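Local coordinates for periplasmic binding protein/LacI transcriptional regulator (Burkholderia graminis C4D1M, PDB 5HQJ) that probably serves as the sugar-binding component of an ABC transporter, and holds D-arabinose as alpha-D-arabinopyranose in its pocket, at residues Val31-Lys36 and Val58-Val63; Phe42-Lys47 and Arg268-Gly273; Asp86-Ser91 and Ser108-Leu113. One frame throughout, in Å; residues are numbered along the deposited sequence.

Contact 1. Residues Val31-Lys36 and Val58-Val63. With 64K (alpha-D-arabinopyranose), chain B.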
ATOM      1  N   VAL A  31      12.510   7.380  17.760  1.00 33.10           N
ATOM      2  CA  VAL A  31      11.339   6.964  16.995  1.00 27.15           C
ATOM      3  C   VAL A  31      11.664   5.757  16.137  1.00 24.01           C
ATOM      4  O   VAL A  31      12.775   5.611  15.630  1.00 23.56           O
ATOM      5  CB  VAL A  31      10.806   8.106  16.093  1.00 26.19           C
ATOM      6  CG1 VAL A  31      10.398   9.282  16.955  1.00 27.31           C
ATOM      7  CG2 VAL A  31      11.828   8.534  15.013  1.00 27.15           C
ATOM      8  N   ALA A  32      10.663   4.921  15.958  1.00 23.86           N
ATOM      9  CA  ALA A  32      10.776   3.696  15.213  1.00 23.41           C
ATOM     10  C   ALA A  32       9.664   3.642  14.163  1.00 26.07           C
ATOM     11  O   ALA A  32       8.520   3.990  14.462  1.00 25.05           O
ATOM     12  CB  ALA A  32      10.707   2.496  16.148  1.00 25.41           C
ATOM     13  N   VAL A  33      10.018   3.227  12.947  1.00 21.28           N
ATOM     14  CA  VAL A  33       9.048   3.064  11.874  1.00 19.24           C
ATOM     15  C   VAL A  33       9.094   1.646  11.333  1.00 20.61           C
ATOM     16  O   VAL A  33      10.179   1.106  11.065  1.00 21.68           O
ATOM     17  CB  VAL A  33       9.295   4.075  10.748  1.00 19.70           C
ATOM     18  CG1 VAL A  33       8.183   3.988   9.732  1.00 19.36           C
ATOM     19  CG2 VAL A  33       9.358   5.482  11.294  1.00 17.90           C
ATOM     20  N   ILE A  34       7.913   1.051  11.187  1.00 21.52           N
ATOM     21  CA  ILE A  34       7.756  -0.374  10.887  1.00 20.80           C
ATOM     22  C   ILE A  34       6.986  -0.554   9.604  1.00 20.32           C
ATOM     23  O   ILE A  34       5.804  -0.152   9.540  1.00 19.51           O
ATOM     24  CB  ILE A  34       6.971  -1.119  12.029  1.00 22.77           C
ATOM     25  CG1 ILE A  34       7.631  -0.852  13.382  1.00 24.06           C
ATOM     26  CG2 ILE A  34       6.853  -2.640  11.743  1.00 25.18           C
ATOM     27  CD1 ILE A  34       6.810  -1.285  14.584  1.00 25.97           C
ATOM     28  N   PRO A  35       7.621  -1.137   8.579  1.00 19.18           N
ATOM     29  CA  PRO A  35       6.846  -1.498   7.393  1.00 18.59           C
ATOM     30  C   PRO A  35       6.093  -2.805   7.593  1.00 21.69           C
ATOM     31  O   PRO A  35       6.246  -3.431   8.648  1.00 22.48           O
ATOM     32  CB  PRO A  35       7.929  -1.654   6.320  1.00 17.69           C
ATOM     33  CG  PRO A  35       9.077  -2.220   7.088  1.00 24.89           C
ATOM     34  CD  PRO A  35       9.062  -1.434   8.374  1.00 19.06           C
ATOM     35  N   LYS A  36       5.338  -3.223   6.588  1.00 19.81           N
ATOM     36  CA  LYS A  36       4.667  -4.524   6.665  1.00 21.25           C
ATOM     37  C   LYS A  36       5.726  -5.627   6.631  1.00 30.76           C
ATOM     38  O   LYS A  36       5.534  -6.696   7.208  1.00 25.17           O
ATOM     39  CB  LYS A  36       3.663  -4.708   5.523  1.00 20.80           C
ATOM     40  CG  LYS A  36       2.303  -3.962   5.720  1.00 20.55           C
ATOM     41  CD  LYS A  36       1.330  -4.263   4.565  1.00 29.94           C
ATOM     42  CE  LYS A  36       0.013  -3.484   4.671  1.00 23.40           C
ATOM     43  NZ  LYS A  36      -0.978  -3.960   3.667  1.00 23.60           N
ATOM     44  N   VAL A  58      16.533  13.664  15.515  1.00 22.77           N
ATOM     45  CA  VAL A  58      16.182  12.601  16.450  1.00 24.04           C
ATOM     46  C   VAL A  58      16.805  11.273  16.034  1.00 29.40           C
ATOM     47  O   VAL A  58      17.223  11.095  14.882  1.00 43.89           O
ATOM     48  CB  VAL A  58      14.656  12.455  16.571  1.00 28.46           C
ATOM     49  CG1 VAL A  58      14.026  13.814  16.765  1.00 24.14           C
ATOM     50  CG2 VAL A  58      14.060  11.782  15.341  1.00 27.63           C
ATOM     51  N   LYS A  59      16.868  10.351  16.989  1.00 25.34           N
ATOM     52  CA  LYS A  59      17.270   8.979  16.732  1.00 36.77           C
ATOM     53  C   LYS A  59      16.145   8.287  15.987  1.00 33.62           C
ATOM     54  O   LYS A  59      14.978   8.446  16.336  1.00 27.24           O
ATOM     55  CB  LYS A  59      17.597   8.248  18.047  1.00 46.48           C
ATOM     56  CG  LYS A  59      17.451   6.724  17.995  1.00 59.69           C
ATOM     57  CD  LYS A  59      18.437   6.066  17.030  1.00 77.85           C
ATOM     58  CE  LYS A  59      18.174   4.570  16.884  1.00 85.58           C
ATOM     59  NZ  LYS A  59      18.886   3.993  15.706  1.00 82.88           N
ATOM     60  N   TYR A  60      16.511   7.520  14.965  1.00 29.39           N
ATOM     61  CA  TYR A  60      15.556   6.878  14.087  1.00 30.71           C
ATOM     62  C   TYR A  60      15.952   5.424  13.868  1.00 25.08           C
ATOM     63  O   TYR A  60      17.126   5.146  13.620  1.00 26.68           O
ATOM     64  CB  TYR A  60      15.499   7.641  12.752  1.00 26.31           C
ATOM     65  CG  TYR A  60      14.765   6.912  11.643  1.00 24.74           C
ATOM     66  CD1 TYR A  60      13.378   6.873  11.601  1.00 25.03           C
ATOM     67  CD2 TYR A  60      15.463   6.271  10.631  1.00 23.79           C
ATOM     68  CE1 TYR A  60      12.718   6.206  10.590  1.00 26.34           C
ATOM     69  CE2 TYR A  60      14.814   5.605   9.612  1.00 22.30           C
ATOM     70  CZ  TYR A  60      13.442   5.562   9.597  1.00 18.66           C
ATOM     71  OH  TYR A  60      12.762   4.904   8.588  1.00 18.91           O
ATOM     72  N   GLN A  61      14.989   4.503  13.971  1.00 24.49           N
ATOM     73  CA  GLN A  61      15.182   3.138  13.483  1.00 31.21           C
ATOM     74  C   GLN A  61      14.049   2.649  12.586  1.00 24.16           C
ATOM     75  O   GLN A  61      12.848   2.918  12.791  1.00 26.54           O
ATOM     76  CB  GLN A  61      15.363   2.149  14.652  1.00 32.54           C
ATOM     77  CG  GLN A  61      14.649   2.580  15.873  1.00 49.85           C
ATOM     78  CD  GLN A  61      14.725   1.585  17.014  1.00 64.82           C
ATOM     79  OE1 GLN A  61      15.173   0.449  16.846  1.00 78.61           O
ATOM     80  NE2 GLN A  61      14.282   2.014  18.187  1.00 55.01           N
ATOM     81  N   TRP A  62      14.472   1.892  11.589  1.00 23.93           N
ATOM     82  CA  TRP A  62      13.601   1.174  10.686  1.00 22.91           C
ATOM     83  C   TRP A  62      13.616  -0.291  11.106  1.00 24.29           C
ATOM     84  O   TRP A  62      14.667  -0.932  11.074  1.00 29.17           O
ATOM     85  CB  TRP A  62      14.110   1.410   9.253  1.00 22.54           C
ATOM     86  CG  TRP A  62      13.412   0.745   8.134  1.00 21.15           C
ATOM     87  CD1 TRP A  62      13.849  -0.324   7.421  1.00 22.87           C
ATOM     88  CD2 TRP A  62      12.167   1.130   7.553  1.00 15.91           C
ATOM     89  NE1 TRP A  62      12.962  -0.625   6.419  1.00 23.14           N
ATOM     90  CE2 TRP A  62      11.914   0.253   6.482  1.00 19.55           C
ATOM     91  CE3 TRP A  62      11.239   2.148   7.821  1.00 18.42           C
ATOM     92  CZ2 TRP A  62      10.776   0.332   5.709  1.00 20.67           C
ATOM     93  CZ3 TRP A  62      10.099   2.224   7.026  1.00 18.42           C
ATOM     94  CH2 TRP A  62       9.871   1.320   6.008  1.00 19.36           C
ATOM     95  N   VAL A  63      12.465  -0.789  11.545  1.00 21.58           N
ATOM     96  CA  VAL A  63      12.347  -2.138  12.099  1.00 23.45           C
ATOM     97  C   VAL A  63      11.474  -3.019  11.212  1.00 25.61           C
ATOM     98  O   VAL A  63      10.263  -2.805  11.076  1.00 26.57           O
ATOM     99  CB  VAL A  63      11.775  -2.089  13.521  1.00 36.75           C
ATOM    100  CG1 VAL A  63      11.911  -3.449  14.192  1.00 36.04           C
ATOM    101  CG2 VAL A  63      12.497  -1.010  14.328  1.00 32.85           C
TER
HETATM  102  O2  64K B 401      -0.092   0.354   0.088  1.00 16.25           O
HETATM  103  C2  64K B 401       0.368  -1.016  -0.172  1.00 23.94           C
HETATM  104  C3  64K B 401       1.152  -0.990  -1.444  1.00 16.72           C
HETATM  105  O3  64K B 401       0.254  -0.883  -2.527  1.00 17.68           O
HETATM  106  C4  64K B 401       1.929  -2.283  -1.665  1.00 25.40           C
HETATM  107  O4  64K B 401       1.058  -3.398  -1.928  1.00 27.04           O
HETATM  108  C5  64K B 401       2.708  -2.603  -0.471  1.00 16.43           C
HETATM  109  O5  64K B 401       1.799  -2.821   0.636  1.00 16.05           O
HETATM  110  C1  64K B 401       1.230  -1.486   0.967  1.00 22.94           C
HETATM  111  O1  64K B 401       0.444  -1.615   2.087  1.00 12.46           O

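Contact 2. Residues Phe42-Lys47 and Arg268-Gly273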
ATOM      1  N   PHE A  42       8.123  -0.090   0.548  1.00 15.63           N
ATOM      2  CA  PHE A  42       8.428   0.606   1.794  1.00 14.73           C
ATOM      3  C   PHE A  42       9.774   1.291   1.836  1.00 13.71           C
ATOM      4  O   PHE A  42      10.039   2.024   2.791  1.00 14.55           O
ATOM      5  CB  PHE A  42       8.309  -0.367   2.970  1.00 17.66           C
ATOM      6  CG  PHE A  42       6.891  -0.733   3.268  1.00 22.06           C
ATOM      7  CD1 PHE A  42       6.104   0.121   3.983  1.00 14.68           C
ATOM      8  CD2 PHE A  42       6.349  -1.897   2.776  1.00 15.70           C
ATOM      9  CE1 PHE A  42       4.754  -0.205   4.253  1.00 18.34           C
ATOM     10  CE2 PHE A  42       5.021  -2.276   3.056  1.00 18.06           C
ATOM     11  CZ  PHE A  42       4.213  -1.411   3.768  1.00 20.98           C
ATOM     12  N   ASP A  43      10.627   1.008   0.849  1.00 15.86           N
ATOM     13  CA  ASP A  43      11.899   1.718   0.735  1.00 14.67           C
ATOM     14  C   ASP A  43      11.618   3.209   0.699  1.00 18.57           C
ATOM     15  O   ASP A  43      12.334   3.991   1.318  1.00 13.28           O
ATOM     16  CB  ASP A  43      12.675   1.272  -0.513  1.00 13.02           C
ATOM     17  CG  ASP A  43      13.425  -0.051  -0.307  1.00 12.69           C
ATOM     18  OD1 ASP A  43      13.302  -0.695   0.768  1.00 16.59           O
ATOM     19  OD2 ASP A  43      14.143  -0.457  -1.257  1.00 18.94           O
ATOM     20  N   ASP A  44      10.569   3.631   0.009  1.00 13.62           N
ATOM     21  CA  ASP A  44      10.249   5.063  -0.056  1.00 13.37           C
ATOM     22  C   ASP A  44       9.804   5.596   1.307  1.00 12.92           C
ATOM     23  O   ASP A  44      10.088   6.739   1.660  1.00 12.22           O
ATOM     24  CB  ASP A  44       9.138   5.353  -1.069  1.00 12.82           C
ATOM     25  CG  ASP A  44       9.639   5.524  -2.520  1.00 15.03           C
ATOM     26  OD1 ASP A  44      10.806   5.907  -2.734  1.00 13.73           O
ATOM     27  OD2 ASP A  44       8.817   5.294  -3.448  1.00 14.24           O
ATOM     28  N   CYS A  45       9.063   4.793   2.059  1.00 11.33           N
ATOM     29  CA  CYS A  45       8.626   5.214   3.371  1.00 11.76           C
ATOM     30  C   CYS A  45       9.799   5.415   4.312  1.00 16.13           C
ATOM     31  O   CYS A  45       9.853   6.399   5.067  1.00 14.03           O
ATOM     32  CB  CYS A  45       7.659   4.164   3.939  1.00 14.26           C
ATOM     33  SG  CYS A  45       6.150   3.897   2.967  1.00 14.61           S
ATOM     34  N   ASN A  46      10.732   4.466   4.265  1.00 16.72           N
ATOM     35  CA  ASN A  46      12.004   4.591   4.947  1.00 13.53           C
ATOM     36  C   ASN A  46      12.727   5.869   4.542  1.00 14.73           C
ATOM     37  O   ASN A  46      13.151   6.645   5.396  1.00 14.19           O
ATOM     38  CB  ASN A  46      12.851   3.347   4.654  1.00 17.38           C
ATOM     39  CG  ASN A  46      14.044   3.200   5.587  1.00 21.17           C
ATOM     40  OD1 ASN A  46      14.175   3.918   6.577  1.00 17.20           O
ATOM     41  ND2 ASN A  46      14.888   2.219   5.296  1.00 23.67           N
ATOM     42  N   LYS A  47      12.901   6.095   3.244  1.00 12.62           N
ATOM     43  CA  LYS A  47      13.561   7.333   2.780  1.00 13.18           C
ATOM     44  C   LYS A  47      12.939   8.620   3.370  1.00 16.80           C
ATOM     45  O   LYS A  47      13.651   9.474   3.941  1.00 18.12           O
ATOM     46  CB  LYS A  47      13.528   7.378   1.260  1.00 13.21           C
ATOM     47  CG  LYS A  47      14.061   8.673   0.668  1.00 36.89           C
ATOM     48  CD  LYS A  47      14.034   8.626  -0.834  1.00 64.79           C
ATOM     49  CE  LYS A  47      14.563   9.909  -1.409  1.00102.89           C
ATOM     50  NZ  LYS A  47      14.419   9.916  -2.879  1.00141.52           N
ATOM     51  N   ARG A 268       1.632   8.265  -2.061  1.00 10.74           N
ATOM     52  CA  ARG A 268       2.718   9.133  -1.649  1.00 10.99           C
ATOM     53  C   ARG A 268       3.484   8.524  -0.457  1.00 14.67           C
ATOM     54  O   ARG A 268       3.397   8.999   0.650  1.00 11.45           O
ATOM     55  CB  ARG A 268       2.169  10.547  -1.328  1.00 11.30           C
ATOM     56  CG  ARG A 268       1.601  11.284  -2.541  1.00 12.04           C
ATOM     57  CD  ARG A 268       1.568  12.776  -2.379  1.00 15.12           C
ATOM     58  NE  ARG A 268       1.294  13.399  -3.669  1.00 21.15           N
ATOM     59  CZ  ARG A 268       0.079  13.553  -4.178  1.00 20.91           C
ATOM     60  NH1 ARG A 268      -0.978  13.150  -3.500  1.00 15.14           N
ATOM     61  NH2 ARG A 268      -0.067  14.116  -5.360  1.00 21.69           N
ATOM     62  N   PRO A 269       4.230   7.421  -0.692  1.00 12.78           N
ATOM     63  CA  PRO A 269       4.915   6.710   0.403  1.00 11.50           C
ATOM     64  C   PRO A 269       6.025   7.543   1.085  1.00 11.60           C
ATOM     65  O   PRO A 269       6.257   7.438   2.286  1.00 12.01           O
ATOM     66  CB  PRO A 269       5.474   5.450  -0.303  1.00 10.99           C
ATOM     67  CG  PRO A 269       5.523   5.787  -1.770  1.00 12.44           C
ATOM     68  CD  PRO A 269       4.337   6.710  -1.976  1.00 14.19           C
ATOM     69  N   VAL A 270       6.737   8.362   0.304  1.00 12.91           N
ATOM     70  CA  VAL A 270       7.786   9.213   0.853  1.00 12.13           C
ATOM     71  C   VAL A 270       7.146  10.183   1.840  1.00 13.81           C
ATOM     72  O   VAL A 270       7.627  10.358   2.952  1.00 15.03           O
ATOM     73  CB  VAL A 270       8.544  10.006  -0.254  1.00 12.26           C
ATOM     74  CG1 VAL A 270       9.663  10.781   0.370  1.00 13.58           C
ATOM     75  CG2 VAL A 270       9.101   9.081  -1.255  1.00 12.32           C
ATOM     76  N   THR A 271       6.085  10.859   1.386  1.00 12.31           N
ATOM     77  CA  THR A 271       5.341  11.802   2.174  1.00 13.15           C
ATOM     78  C   THR A 271       4.759  11.116   3.430  1.00 13.59           C
ATOM     79  O   THR A 271       4.767  11.696   4.519  1.00 14.46           O
ATOM     80  CB  THR A 271       4.219  12.492   1.300  1.00 15.21           C
ATOM     81  OG1 THR A 271       4.811  13.347   0.310  1.00 16.03           O
ATOM     82  CG2 THR A 271       3.285  13.301   2.158  1.00 14.06           C
HETATM   83  N   MSE A 272       4.231   9.902   3.296  1.00 12.28           N
HETATM   84  CA  MSE A 272       3.780   9.158   4.476  1.00 12.37           C
HETATM   85  C   MSE A 272       4.877   9.015   5.535  1.00 16.00           C
HETATM   86  O   MSE A 272       4.637   9.247   6.718  1.00 13.01           O
HETATM   87  CB  MSE A 272       3.268   7.756   4.103  1.00 11.96           C
HETATM   88  CG  MSE A 272       1.960   7.702   3.316  1.00 12.83           C
HETATM   89 SE   MSE A 272       1.636   5.833   2.962  1.00 21.15          SE
HETATM   90  CE  MSE A 272       0.831   6.011   1.208  1.00 14.13           C
ATOM     91  N   GLY A 273       6.072   8.608   5.130  1.00 12.92           N
ATOM     92  CA  GLY A 273       7.148   8.387   6.094  1.00 14.54           C
ATOM     93  C   GLY A 273       7.594   9.684   6.724  1.00 15.53           C
ATOM     94  O   GLY A 273       7.872   9.782   7.932  1.00 15.66           O
TER

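Contact 3. Residues Asp86-Ser91 and Ser108-Leu113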
ATOM      1  N   ASP A  86      10.225   6.575  22.176  1.00 34.57           N
ATOM      2  CA  ASP A  86       9.270   7.643  22.381  1.00 39.56           C
ATOM      3  C   ASP A  86       8.096   7.587  21.407  1.00 31.00           C
ATOM      4  O   ASP A  86       6.991   8.029  21.741  1.00 35.59           O
ATOM      5  CB  ASP A  86      10.002   8.983  22.278  1.00 32.29           C
ATOM      6  CG  ASP A  86      11.108   9.105  23.307  1.00 41.65           C
ATOM      7  OD1 ASP A  86      12.291   9.028  22.930  1.00 33.84           O
ATOM      8  OD2 ASP A  86      10.785   9.239  24.509  1.00 51.06           O
ATOM      9  N   GLY A  87       8.340   7.031  20.220  1.00 29.29           N
ATOM     10  CA  GLY A  87       7.339   7.006  19.170  1.00 31.40           C
ATOM     11  C   GLY A  87       7.445   5.811  18.252  1.00 33.17           C
ATOM     12  O   GLY A  87       8.536   5.345  17.940  1.00 28.29           O
ATOM     13  N   ILE A  88       6.287   5.325  17.817  1.00 26.13           N
ATOM     14  CA  ILE A  88       6.177   4.204  16.900  1.00 25.38           C
ATOM     15  C   ILE A  88       5.179   4.520  15.793  1.00 27.69           C
ATOM     16  O   ILE A  88       4.011   4.839  16.065  1.00 28.80           O
ATOM     17  CB  ILE A  88       5.704   2.925  17.600  1.00 27.20           C
ATOM     18  CG1 ILE A  88       6.633   2.571  18.760  1.00 29.13           C
ATOM     19  CG2 ILE A  88       5.594   1.786  16.584  1.00 28.53           C
ATOM     20  CD1 ILE A  88       6.114   1.441  19.632  1.00 31.18           C
ATOM     21  N   ALA A  89       5.632   4.397  14.555  1.00 27.35           N
ATOM     22  CA  ALA A  89       4.754   4.449  13.392  1.00 20.44           C
ATOM     23  C   ALA A  89       4.797   3.091  12.718  1.00 27.78           C
ATOM     24  O   ALA A  89       5.883   2.521  12.495  1.00 21.49           O
ATOM     25  CB  ALA A  89       5.176   5.548  12.421  1.00 21.05           C
ATOM     26  N   ILE A  90       3.616   2.568  12.403  1.00 21.91           N
ATOM     27  CA  ILE A  90       3.519   1.238  11.845  1.00 24.16           C
ATOM     28  C   ILE A  90       2.506   1.164  10.702  1.00 20.55           C
ATOM     29  O   ILE A  90       1.424   1.751  10.747  1.00 19.98           O
ATOM     30  CB  ILE A  90       3.162   0.211  12.960  1.00 23.34           C
ATOM     31  CG1 ILE A  90       3.075  -1.202  12.369  1.00 23.88           C
ATOM     32  CG2 ILE A  90       1.871   0.614  13.702  1.00 25.90           C
ATOM     33  CD1 ILE A  90       2.807  -2.313  13.384  1.00 26.06           C
ATOM     34  N   SER A  91       2.900   0.456   9.653  1.00 19.65           N
ATOM     35  CA  SER A  91       1.972  -0.065   8.652  1.00 20.52           C
ATOM     36  C   SER A  91       1.578  -1.512   9.017  1.00 26.39           C
ATOM     37  O   SER A  91       2.443  -2.401   9.086  1.00 21.81           O
ATOM     38  CB  SER A  91       2.623  -0.024   7.271  1.00 19.94           C
ATOM     39  OG  SER A  91       1.748  -0.544   6.304  1.00 18.87           O
ATOM     40  N   SER A 108       2.224   3.421  28.300  1.00 44.89           N
ATOM     41  CA  SER A 108       3.593   3.595  28.750  1.00 45.92           C
ATOM     42  C   SER A 108       4.099   4.958  28.325  1.00 44.08           C
ATOM     43  O   SER A 108       5.274   5.279  28.499  1.00 50.41           O
ATOM     44  CB  SER A 108       4.482   2.495  28.186  1.00 45.10           C
ATOM     45  OG  SER A 108       3.950   1.229  28.533  1.00 46.49           O
ATOM     46  N   GLY A 109       3.196   5.756  27.755  1.00 49.27           N
ATOM     47  CA  GLY A 109       3.533   7.075  27.249  1.00 42.81           C
ATOM     48  C   GLY A 109       4.024   7.137  25.806  1.00 38.96           C
ATOM     49  O   GLY A 109       4.273   8.227  25.309  1.00 48.22           O
ATOM     50  N   ILE A 110       4.166   5.990  25.141  1.00 37.82           N
ATOM     51  CA  ILE A 110       4.677   5.955  23.760  1.00 35.44           C
ATOM     52  C   ILE A 110       3.601   6.473  22.832  1.00 36.35           C
ATOM     53  O   ILE A 110       2.427   6.067  22.938  1.00 34.00           O
ATOM     54  CB  ILE A 110       5.103   4.525  23.318  1.00 40.68           C
ATOM     55  CG1 ILE A 110       6.175   3.987  24.265  1.00 41.78           C
ATOM     56  CG2 ILE A 110       5.630   4.514  21.868  1.00 32.97           C
ATOM     57  CD1 ILE A 110       6.656   2.591  23.957  1.00 43.86           C
ATOM     58  N   LYS A 111       3.994   7.371  21.933  1.00 31.68           N
ATOM     59  CA  LYS A 111       3.065   7.886  20.932  1.00 33.17           C
ATOM     60  C   LYS A 111       3.018   6.912  19.783  1.00 33.82           C
ATOM     61  O   LYS A 111       4.062   6.429  19.333  1.00 27.90           O
ATOM     62  CB  LYS A 111       3.486   9.258  20.443  1.00 33.36           C
ATOM     63  CG  LYS A 111       3.802  10.225  21.549  1.00 32.75           C
ATOM     64  CD  LYS A 111       2.585  10.466  22.428  1.00 41.34           C
ATOM     65  CE  LYS A 111       2.926  11.308  23.632  1.00 49.86           C
ATOM     66  NZ  LYS A 111       2.064  10.955  24.789  1.00 52.65           N
ATOM     67  N   VAL A 112       1.808   6.611  19.324  1.00 27.88           N
ATOM     68  CA  VAL A 112       1.634   5.582  18.325  1.00 26.93           C
ATOM     69  C   VAL A 112       0.717   6.089  17.227  1.00 25.10           C
ATOM     70  O   VAL A 112      -0.350   6.624  17.502  1.00 29.15           O
ATOM     71  CB  VAL A 112       1.064   4.294  18.944  1.00 28.72           C
ATOM     72  CG1 VAL A 112       0.841   3.243  17.881  1.00 29.72           C
ATOM     73  CG2 VAL A 112       2.017   3.762  20.022  1.00 35.58           C
ATOM     74  N   LEU A 113       1.145   5.903  15.987  1.00 23.38           N
ATOM     75  CA  LEU A 113       0.285   6.173  14.862  1.00 24.37           C
ATOM     76  C   LEU A 113       0.504   5.145  13.766  1.00 22.21           C
ATOM     77  O   LEU A 113       1.487   4.377  13.778  1.00 21.40           O
ATOM     78  CB  LEU A 113       0.525   7.593  14.335  1.00 23.89           C
ATOM     79  CG  LEU A 113       1.879   7.975  13.711  1.00 23.91           C
ATOM     80  CD1 LEU A 113       2.021   7.490  12.262  1.00 26.70           C
ATOM     81  CD2 LEU A 113       2.094   9.503  13.754  1.00 19.24           C
TER
HETATM   82  O   HOH W   1       6.504   9.837  24.333  1.00 35.03           O

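Contact 1. Residues Val31-Lys36 and Val58-Val63
The Pro35 ring lies over one face of the Trp62 indole. Its CD sits 3.7 Å from the centroid of the Trp62 six-membered ring and 13° off the ring normal, a CH-pi contact. Trp62 reaches it with CG anti to the backbone N (chi1 178°), which carries the indole past Val33. The two methyls of Val33 divide their work. CG1 packs on Trp62 CZ3 at 3.8 Å, while CG2 meets the edge of the Tyr60 ring, 3.5 Å from CE1. Val31 CG2 reaches the same edge of Tyr60 more loosely. The side chains stand on two parallel strands, joined through helix 42-56 as a beta-alpha-beta unit of a type I periplasmic binding protein fold. Val31 bonds Lys59 O through N and Gln61 N through O; Val33 likewise bonds Gln61 O and Val63 N. The bond from Val33 N to Gln61 O, 2.9 Å, is nearly straight (166°). On the opposite face, Ala32 CB rests against Gln61 CG at 4.0 Å. Tyr60 OH is hydrogen-bonded to Asn46 of helix 42-56. Past the strand, Lys36 leaves Val58-Val63 behind. Its extended chain carries NZ to the sugar, where it makes a weak hydrogen bond of 3.2 Å to O1, and Asn164 also binds NZ.

Contact 2. Residues Phe42-Lys47 and Arg268-Gly273
The carboxylate of Asp44 has a methyl above it and a proline ring beside it. Val270 CG2 stands over the carboxylate plane, 3.8 Å from Asp44 CG. Pro269 approaches much closer to that plane, on the side of OD2, with its CG 3.7 Å from Asp44 OD2. The Asp44 and Pro269 side chains lie alongside each other and point the same way. Asp44 CB touches both neighbours, Pro269 CG and Val270 CG2, each at 3.7 Å. Cys45 packs its sulfur on CB of the proline ring. With SG anti to its carbonyl carbon (chi1 -61°), the sulfur comes to 3.7 Å from Pro269 CB.

Here the start of helix 269-284, where the chain enters from the lobe of strand 263-266, packs on the first turns of helix 42-56. Arg268 is at the N-cap position of helix 269-284. The short segments cross at 41°, with their axes only 6.7 Å apart. Backbone therefore meets backbone. Cys45 CA is 3.4 Å from Pro269 O, and Val270 CA points its hydrogen at Asp44 O. Gly273 has no side chain to hold the helices apart, and its CA lies 3.5 Å from Cys45 O, with an angle of 165° at the hydrogen. Cys45 also touches Tyr115 of the sheet.

Asp44 OD2 forms a salt bridge with Lys311, the last residue of the chain, whose backbone pairs with Thr271. The carboxylate thus has a charged partner although it lies against carbon atoms. Across the contact itself, the chemistry is van der Waals packing and CA-H...O contacts. The negative charge lies near the starts of both helices, whose positive ends would probably suit it.

Contact 3. Residues Asp86-Ser91 and Ser108-Leu113
Leu113 places CG between its backbone N and carbonyl carbon (chi1 65°), and with chi2 at 79° CD1 swings over to Ala89. There Leu113 CD1 packs on Ala89 CB at 3.7 Å. On the other face of the sheet, Ile110 has CG2 anti to its backbone N, and this methyl lies against both CG1 and CD1 of Ile88. Ile110 CG2 is 3.8 Å from Ile88 CG1. The strands are parallel, and four backbone hydrogen bonds join them. Ile88 gives its N-H to Lys111 O at 2.9 Å and takes one from Leu113 N. Lys111 N binds Asp86 O, which also accepts from a water that bridges to Gly109 O at 2.9 Å. Gly109, with positive phi, is the C-prime residue of the Schellman motif that ends helix 99-106. The chain then turns straight into strand 111-115, closing a beta-alpha-beta unit. The Asp86 carboxylate forms a salt bridge with Lys24. On the face of Ile88 and Val112, helix 99-106 packs against Ile90 and Val112, and helix 71-82 against Ile88. Helix 269-284 lies on the opposite face, against Ala89 and Lys111. Strand 30-34 flanks strand 87-90 on its other side.

In the fold
All three contacts belong to one lobe. Contacts 1 and 3 are neighbouring pairs in the same parallel sheet, where strand 30-34 bonds to strand 87-90 through Ala32, Ile34 and Ala89. Both rely on regular backbone hydrogen bonds. Contact 3 lies inside the sheet and is largely buried. Contact 1 includes outermost strand 59-62, and its larger aromatic side chains are partly exposed. Contact 2 is a buried helix pair held by close packing. It shares helix 42-56 with the connection inside contact 1, and Phe42 touches Pro35 and Ser91. Lys36 of contact 1 meets the sugar itself, whereas contacts 2 and 3 stand farther back.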